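PDB 2Z6V: putative uncharacterized protein from Mycobacterium avium, which probably acts as a sulfotransferase, carrying a sulfuryl group from a PAPS-type donor to an acceptor substrate. Local coordinates for residues 82-85 / 86-89; 135-138 / 139-143; 32-35 / 36-40. All blocks are in the same frame, centred on the assembly; numbering follows the deposited sequence.

Interaction 1: residues 82-85 / 86-89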
loop_
_atom_site.group_PDB
_atom_site.type_symbol
_atom_site.label_atom_id
_atom_site.label_comp_id
_atom_site.label_asym_id
_atom_site.label_seq_id
_atom_site.Cartn_x
_atom_site.Cartn_y
_atom_site.Cartn_z
ATOM N N ASN A 82 17.095 2.553 -2.810
ATOM C CA ASN A 82 16.281 2.871 -3.982
ATOM C C ASN A 82 15.084 3.747 -3.625
ATOM O O ASN A 82 14.742 4.671 -4.367
ATOM C CB ASN A 82 15.799 1.594 -4.668
ATOM C CG ASN A 82 16.932 0.828 -5.326
ATOM O OD1 ASN A 82 17.867 1.427 -5.860
ATOM N ND2 ASN A 82 16.848 -0.500 -5.305
ATOM N N ALA A 83 14.456 3.456 -2.486
ATOM C CA ALA A 83 13.309 4.224 -2.028
ATOM C C ALA A 83 13.729 5.666 -1.755
ATOM O O ALA A 83 13.055 6.604 -2.176
ATOM C CB ALA A 83 12.720 3.596 -0.762
ATOM N N LEU A 84 14.847 5.836 -1.054
ATOM C CA LEU A 84 15.353 7.165 -0.738
ATOM C C LEU A 84 15.796 7.885 -2.007
ATOM O O LEU A 84 15.689 9.112 -2.101
ATOM C CB LEU A 84 16.523 7.072 0.251
ATOM C CG LEU A 84 17.089 8.409 0.743
ATOM C CD1 LEU A 84 15.977 9.224 1.390
ATOM C CD2 LEU A 84 18.222 8.157 1.731
ATOM N N GLY A 85 16.283 7.125 -2.984
ATOM C CA GLY A 85 16.711 7.719 -4.238
ATOM C C GLY A 85 15.535 8.366 -4.953
ATOM O O GLY A 85 15.683 9.420 -5.581
ATOM N N ARG A 86 14.362 7.732 -4.864
ATOM C CA ARG A 86 13.152 8.266 -5.484
ATOM C C ARG A 86 12.819 9.601 -4.843
ATOM O O ARG A 86 12.455 10.568 -5.521
ATOM C CB ARG A 86 11.984 7.305 -5.286
ATOM C CG ARG A 86 12.017 6.132 -6.220
ATOM C CD ARG A 86 11.401 4.915 -5.590
ATOM N NE ARG A 86 11.948 3.737 -6.237
ATOM C CZ ARG A 86 12.029 2.544 -5.674
ATOM N NH1 ARG A 86 11.590 2.358 -4.433
ATOM N NH2 ARG A 86 12.570 1.541 -6.351
ATOM N N ARG A 87 12.945 9.634 -3.521
ATOM C CA ARG A 87 12.683 10.833 -2.740
ATOM C C ARG A 87 13.581 11.946 -3.277
ATOM O O ARG A 87 13.137 13.068 -3.463
ATOM C CB ARG A 87 12.986 10.544 -1.266
ATOM C CG ARG A 87 12.771 11.698 -0.308
ATOM C CD ARG A 87 11.325 12.070 -0.194
ATOM N NE ARG A 87 11.127 13.053 0.867
ATOM C CZ ARG A 87 10.989 12.756 2.156
ATOM N NH1 ARG A 87 11.027 11.489 2.565
ATOM N NH2 ARG A 87 10.801 13.729 3.039
ATOM N N LEU A 88 14.842 11.616 -3.541
ATOM C CA LEU A 88 15.800 12.583 -4.072
ATOM C C LEU A 88 15.414 13.038 -5.470
ATOM O O LEU A 88 15.521 14.220 -5.801
ATOM C CB LEU A 88 17.206 11.977 -4.114
ATOM C CG LEU A 88 17.875 11.767 -2.755
ATOM C CD1 LEU A 88 19.187 11.026 -2.921
ATOM C CD2 LEU A 88 18.091 13.119 -2.100
ATOM N N GLN A 89 14.967 12.090 -6.290
ATOM C CA GLN A 89 14.567 12.390 -7.659
ATOM C C GLN A 89 13.340 13.298 -7.726
ATOM O O GLN A 89 13.281 14.209 -8.551
ATOM C CB GLN A 89 14.303 11.088 -8.425
ATOM C CG GLN A 89 15.543 10.242 -8.632
ATOM C CD GLN A 89 15.314 9.075 -9.575
ATOM O OE1 GLN A 89 14.889 9.254 -10.714
ATOM N NE2 GLN A 89 15.604 7.868 -9.103
#
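With its CG opposite the carbonyl carbon and beside the backbone N (chi1 -78°), Arg86 sends its side chain back over the preceding turn, and a bend at chi2 (149°) lays the chain along Asn82 and Ala83. The flat guanidinium then rests by one face over the Asn82 carbonyl, whose O lies 3.4 Å above the plane and displaced toward its rim. Its two amino ends part here: NH1 comes to 3.5 Å from Ala83 CA, while NH2 sits 3.6 Å from Asn82 CB. That carbonyl is already engaged by the helix, since Arg86 N donates to Asn82 O at 3.1 Å; the guanidinium adds packing from above, and its NE turns instead to Val141 O.

All of this lies within the long helix 70-96, held by i to i+4 bonds. Leu88 N reaches Leu84 O at 3.0 Å and Gln89 N reaches Gly85 O at 2.9 Å, whereas the Arg87 N to Ala83 O bond is weak. Gln89 CG passes by Gly85 O.

Arg87 goes the other way. Its CB stays close to Leu84 O, but the guanidinium leaves the turn, forming salt bridges to Asp198 and Asp47 and a cation-pi contact with Tyr229. Leu84 and Leu88 both pack on Phe34 of helix 30-41.

Interaction 2: residues 135-138 / 139-143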
loop_
_atom_site.group_PDB
_atom_site.type_symbol
_atom_site.label_atom_id
_atom_site.label_comp_id
_atom_site.label_asym_id
_atom_site.label_seq_id
_atom_site.Cartn_x
_atom_site.Cartn_y
_atom_site.Cartn_z
ATOM N N LEU A 135 -2.454 5.325 -9.259
ATOM C CA LEU A 135 -1.017 5.252 -9.025
ATOM C C LEU A 135 -0.579 3.900 -9.571
ATOM O O LEU A 135 -1.003 2.856 -9.080
ATOM C CB LEU A 135 -0.711 5.335 -7.524
ATOM C CG LEU A 135 0.745 5.294 -7.034
ATOM C CD1 LEU A 135 1.474 6.555 -7.447
ATOM C CD2 LEU A 135 0.772 5.154 -5.511
ATOM N N LEU A 136 0.253 3.914 -10.599
ATOM C CA LEU A 136 0.714 2.668 -11.187
ATOM C C LEU A 136 2.034 2.271 -10.559
ATOM O O LEU A 136 2.838 3.126 -10.192
ATOM C CB LEU A 136 0.854 2.836 -12.700
ATOM C CG LEU A 136 -0.397 3.474 -13.317
ATOM C CD1 LEU A 136 -0.218 3.587 -14.815
ATOM C CD2 LEU A 136 -1.643 2.643 -12.975
ATOM N N HIS A 137 2.254 0.970 -10.427
ATOM C CA HIS A 137 3.479 0.483 -9.820
ATOM C C HIS A 137 4.779 1.042 -10.410
ATOM O O HIS A 137 5.717 1.339 -9.655
ATOM C CB HIS A 137 3.533 -1.044 -9.847
ATOM C CG HIS A 137 4.726 -1.603 -9.138
ATOM N ND1 HIS A 137 4.943 -1.411 -7.787
ATOM C CD2 HIS A 137 5.812 -2.266 -9.605
ATOM C CE1 HIS A 137 6.114 -1.926 -7.456
ATOM N NE2 HIS A 137 6.662 -2.450 -8.540
ATOM N N TRP A 138 4.856 1.202 -11.732
ATOM C CA TRP A 138 6.091 1.716 -12.301
ATOM C C TRP A 138 6.383 3.142 -11.858
ATOM O O TRP A 138 7.534 3.574 -11.876
ATOM C CB TRP A 138 6.100 1.623 -13.832
ATOM C CG TRP A 138 5.305 2.649 -14.596
ATOM C CD1 TRP A 138 4.009 2.535 -15.034
ATOM C CD2 TRP A 138 5.786 3.903 -15.098
ATOM N NE1 TRP A 138 3.665 3.635 -15.784
ATOM C CE2 TRP A 138 4.735 4.490 -15.840
ATOM C CE3 TRP A 138 7.005 4.588 -14.995
ATOM C CZ2 TRP A 138 4.868 5.728 -16.480
ATOM C CZ3 TRP A 138 7.139 5.827 -15.635
ATOM C CH2 TRP A 138 6.074 6.381 -16.368
ATOM N N GLN A 139 5.347 3.866 -11.443
ATOM C CA GLN A 139 5.526 5.240 -10.986
ATOM C C GLN A 139 6.069 5.262 -9.563
ATOM O O GLN A 139 6.413 6.321 -9.028
ATOM C CB GLN A 139 4.209 6.012 -11.073
ATOM C CG GLN A 139 3.665 6.070 -12.484
ATOM C CD GLN A 139 2.308 6.715 -12.551
ATOM O OE1 GLN A 139 1.432 6.430 -11.726
ATOM N NE2 GLN A 139 2.115 7.588 -13.539
ATOM N N CYS A 140 6.146 4.085 -8.950
ATOM C CA CYS A 140 6.690 3.975 -7.610
ATOM C C CYS A 140 8.108 3.412 -7.677
ATOM O O CYS A 140 8.750 3.187 -6.654
ATOM C CB CYS A 140 5.793 3.094 -6.752
ATOM S SG CYS A 140 4.228 3.899 -6.357
ATOM N N VAL A 141 8.588 3.193 -8.897
ATOM C CA VAL A 141 9.933 2.697 -9.130
ATOM C C VAL A 141 10.733 3.800 -9.833
ATOM O O VAL A 141 11.833 4.154 -9.403
ATOM C CB VAL A 141 9.917 1.422 -10.013
ATOM C CG1 VAL A 141 11.344 1.027 -10.416
ATOM C CG2 VAL A 141 9.262 0.290 -9.248
ATOM N N HIS A 142 10.171 4.346 -10.905
ATOM C CA HIS A 142 10.822 5.419 -11.659
ATOM C C HIS A 142 9.847 6.573 -11.900
ATOM O O HIS A 142 9.384 6.776 -13.021
ATOM C CB HIS A 142 11.325 4.888 -12.998
ATOM C CG HIS A 142 12.309 3.771 -12.867
ATOM N ND1 HIS A 142 13.396 3.835 -12.020
ATOM C CD2 HIS A 142 12.385 2.570 -13.488
ATOM C CE1 HIS A 142 14.099 2.722 -12.126
ATOM N NE2 HIS A 142 13.507 1.938 -13.010
ATOM N N PRO A 143 9.547 7.359 -10.852
ATOM C CA PRO A 143 8.615 8.492 -10.951
ATOM C C PRO A 143 9.008 9.663 -11.853
ATOM O O PRO A 143 8.161 10.210 -12.561
ATOM C CB PRO A 143 8.453 8.929 -9.495
ATOM C CG PRO A 143 9.809 8.659 -8.925
ATOM C CD PRO A 143 10.134 7.287 -9.500
#
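This is a tight local turn, built of backbone bonds and one glutamine that folds back onto the preceding residues, in the loop that leaves edge strand 132-134 of the parallel sheet. The glutamine is Gln139: its side chain runs extended from CG back across Leu136, and OE1 accepts the backbone N-H of Leu136 at 3.0 Å. The N-H points almost straight at the oxygen (173°), though the donor is tilted out of the amide carbonyl plane. In return Gln139 N donates to Leu136 O at 2.9 Å, so the two residues are joined both ways, backbone to backbone and backbone to side chain.

Trp138 has CG between its backbone N and carbonyl carbon (chi1 77°), which swings the indole over the following residue. There Gln139 CG stands over one face of the indole, 4.0 Å from the centroid of the five-membered ring, a CH-pi contact. The indole NE1 bonds to Leu152 O, which helps set the orientation of the ring.

On another side of the turn Cys140 SG packs against the branched end of Leu135, 3.8 Å from CD2, and Val141 CG2 comes within 3.8 Å of His137 NE2. His181 meets the His137 ring beyond.

Trp138 O is gripped twice, by Val141 N at 3.2 Å and by His142 N at 2.9 Å, both arriving on the same face of its carbonyl plane. Leu135 lies against Leu237 of helix 224-238, and its side chain is about 10 Å from a bound palmitic acid. The i to i+3 bonds accepted by Leu136 O, His137 O and Trp138 O are those of a short 3-10 turn, and the added i to i+4 bond from His142 N closes its end with an alpha-type turn, at the edge of the parallel sheet of a sulfotransferase fold.

Interaction 3: residues 32-35 / 36-40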
loop_
_atom_site.group_PDB
_atom_site.type_symbol
_atom_site.label_atom_id
_atom_site.label_comp_id
_atom_site.label_asym_id
_atom_site.label_seq_id
_atom_site.Cartn_x
_atom_site.Cartn_y
_atom_site.Cartn_z
ATOM N N ASP A 32 24.694 7.026 5.581
ATOM C CA ASP A 32 25.473 6.255 4.616
ATOM C C ASP A 32 24.548 5.849 3.483
ATOM O O ASP A 32 24.927 5.881 2.310
ATOM C CB ASP A 32 26.063 4.996 5.256
ATOM C CG ASP A 32 27.138 5.305 6.287
ATOM O OD1 ASP A 32 27.999 6.179 6.022
ATOM O OD2 ASP A 32 27.126 4.657 7.357
ATOM N N VAL A 33 23.331 5.457 3.848
ATOM C CA VAL A 33 22.324 5.065 2.876
ATOM C C VAL A 33 22.058 6.286 1.995
ATOM O O VAL A 33 21.942 6.181 0.773
ATOM C CB VAL A 33 21.017 4.633 3.588
ATOM C CG1 VAL A 33 19.901 4.412 2.576
ATOM C CG2 VAL A 33 21.262 3.364 4.376
ATOM N N PHE A 34 21.981 7.452 2.626
ATOM C CA PHE A 34 21.740 8.676 1.891
ATOM C C PHE A 34 22.849 8.912 0.874
ATOM O O PHE A 34 22.571 9.231 -0.286
ATOM C CB PHE A 34 21.660 9.872 2.836
ATOM C CG PHE A 34 21.346 11.166 2.143
ATOM C CD1 PHE A 34 20.039 11.615 2.040
ATOM C CD2 PHE A 34 22.360 11.930 1.573
ATOM C CE1 PHE A 34 19.742 12.813 1.376
ATOM C CE2 PHE A 34 22.078 13.128 0.908
ATOM C CZ PHE A 34 20.768 13.571 0.809
ATOM N N LYS A 35 24.103 8.759 1.300
ATOM C CA LYS A 35 25.233 8.978 0.396
ATOM C C LYS A 35 25.160 8.088 -0.836
ATOM O O LYS A 35 25.410 8.539 -1.954
ATOM C CB LYS A 35 26.564 8.736 1.111
ATOM C CG LYS A 35 26.873 9.728 2.212
ATOM C CD LYS A 35 28.289 9.524 2.729
ATOM C CE LYS A 35 28.551 10.317 4.007
ATOM N NZ LYS A 35 27.715 9.820 5.145
ATOM N N LEU A 36 24.815 6.823 -0.622
ATOM C CA LEU A 36 24.715 5.865 -1.711
ATOM C C LEU A 36 23.611 6.286 -2.683
ATOM O O LEU A 36 23.802 6.260 -3.904
ATOM C CB LEU A 36 24.441 4.468 -1.147
ATOM C CG LEU A 36 24.411 3.294 -2.132
ATOM C CD1 LEU A 36 25.701 3.261 -2.946
ATOM C CD2 LEU A 36 24.205 1.988 -1.360
ATOM N N ALA A 37 22.462 6.681 -2.140
ATOM C CA ALA A 37 21.337 7.127 -2.960
ATOM C C ALA A 37 21.723 8.375 -3.761
ATOM O O ALA A 37 21.311 8.541 -4.907
ATOM C CB ALA A 37 20.127 7.424 -2.074
ATOM N N ALA A 38 22.512 9.252 -3.147
ATOM C CA ALA A 38 22.959 10.476 -3.801
ATOM C C ALA A 38 23.940 10.101 -4.901
ATOM O O ALA A 38 24.010 10.736 -5.953
ATOM C CB ALA A 38 23.633 11.380 -2.788
ATOM N N GLN A 39 24.695 9.047 -4.638
ATOM C CA GLN A 39 25.688 8.538 -5.564
ATOM C C GLN A 39 24.982 7.993 -6.797
ATOM O O GLN A 39 25.279 8.408 -7.914
ATOM C CB GLN A 39 26.478 7.437 -4.869
ATOM C CG GLN A 39 27.755 7.012 -5.533
ATOM C CD GLN A 39 28.526 6.032 -4.650
ATOM O OE1 GLN A 39 28.872 6.348 -3.501
ATOM N NE2 GLN A 39 28.786 4.832 -5.177
ATOM N N ARG A 40 24.036 7.081 -6.586
ATOM C CA ARG A 40 23.280 6.471 -7.677
ATOM C C ARG A 40 22.471 7.462 -8.502
ATOM O O ARG A 40 22.568 7.471 -9.726
ATOM C CB ARG A 40 22.331 5.392 -7.140
ATOM C CG ARG A 40 23.033 4.179 -6.550
ATOM C CD ARG A 40 22.049 3.145 -6.029
ATOM N NE ARG A 40 22.728 1.973 -5.479
ATOM C CZ ARG A 40 22.102 0.943 -4.915
ATOM N NH1 ARG A 40 20.778 0.932 -4.823
ATOM N NH2 ARG A 40 22.798 -0.076 -4.435
#
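Gln39 N gives its hydrogen to Lys35 O at 2.8 Å, the shortest bond between 32-35 and 36-40, though it is somewhat bent. The neighbouring bonds are straighter: Ala37 N reaches Val33 O at 3.0 Å, Leu36 N reaches Asp32 O, and Ala38 N reaches Phe34 O. Together they make up the regular i to i+4 ladder of an alpha helix.

Side chains add rather little between these two turns, and what they add is mostly methyl and methylene carbon laid against carbonyl oxygens. Ala38 CB touches both Lys35 O and Phe34 O, each at 3.5 Å. Its other neighbour is the Phe34 ring, whose CE2 is 4.4 Å away in an oblique, loose apolar contact. Leu36 keeps its CB near Val33 O, at 3.6 Å, while the isopropyl end, with CG anti to the backbone N (chi1 -175°), runs off the turn.

Lys35 takes its side chain back toward the start of the helix. The chain is extended until a last bend at chi4 (66°) turns NZ toward Asp32 OD1, 3.8 Å away, a long salt bridge at the exposed surface. The other oxygen of that carboxylate, OD2, accepts the backbone N-H groups of Thr28 and Thr29, so Asp32 ties the first turn of the helix to the residues leading into it.

Seen from the rest of the fold, helix 30-41 rides on two others. Val33 packs on Leu55 and Val59 of helix 50-64, where the Phe34 ring also meets Trp51 with the planes about 25° apart. Leu36 and Val33 touch Thr81 of helix 70-96, and Arg40 completes that side with a salt bridge to Asp78.

From the N terminus the chain meets interaction 3 first, on helix 30-41, then interaction 1 on helix 70-96, and last interaction 2, in the loop after strand 132-134. Each spans a single continuous piece of chain, so none closes a long loop, and the three follow in series without nesting or crossing. In space interaction 1 sits in the middle, about 9 Å from interaction 3 and about 12 Å from interaction 2 between centres, and touches both; interactions 2 and 3 stay about 10 Å apart at their nearest atoms. Through interaction 1, helix 30-41, packed on helix 70-96, is connected to the turn at the edge of the parallel sheet.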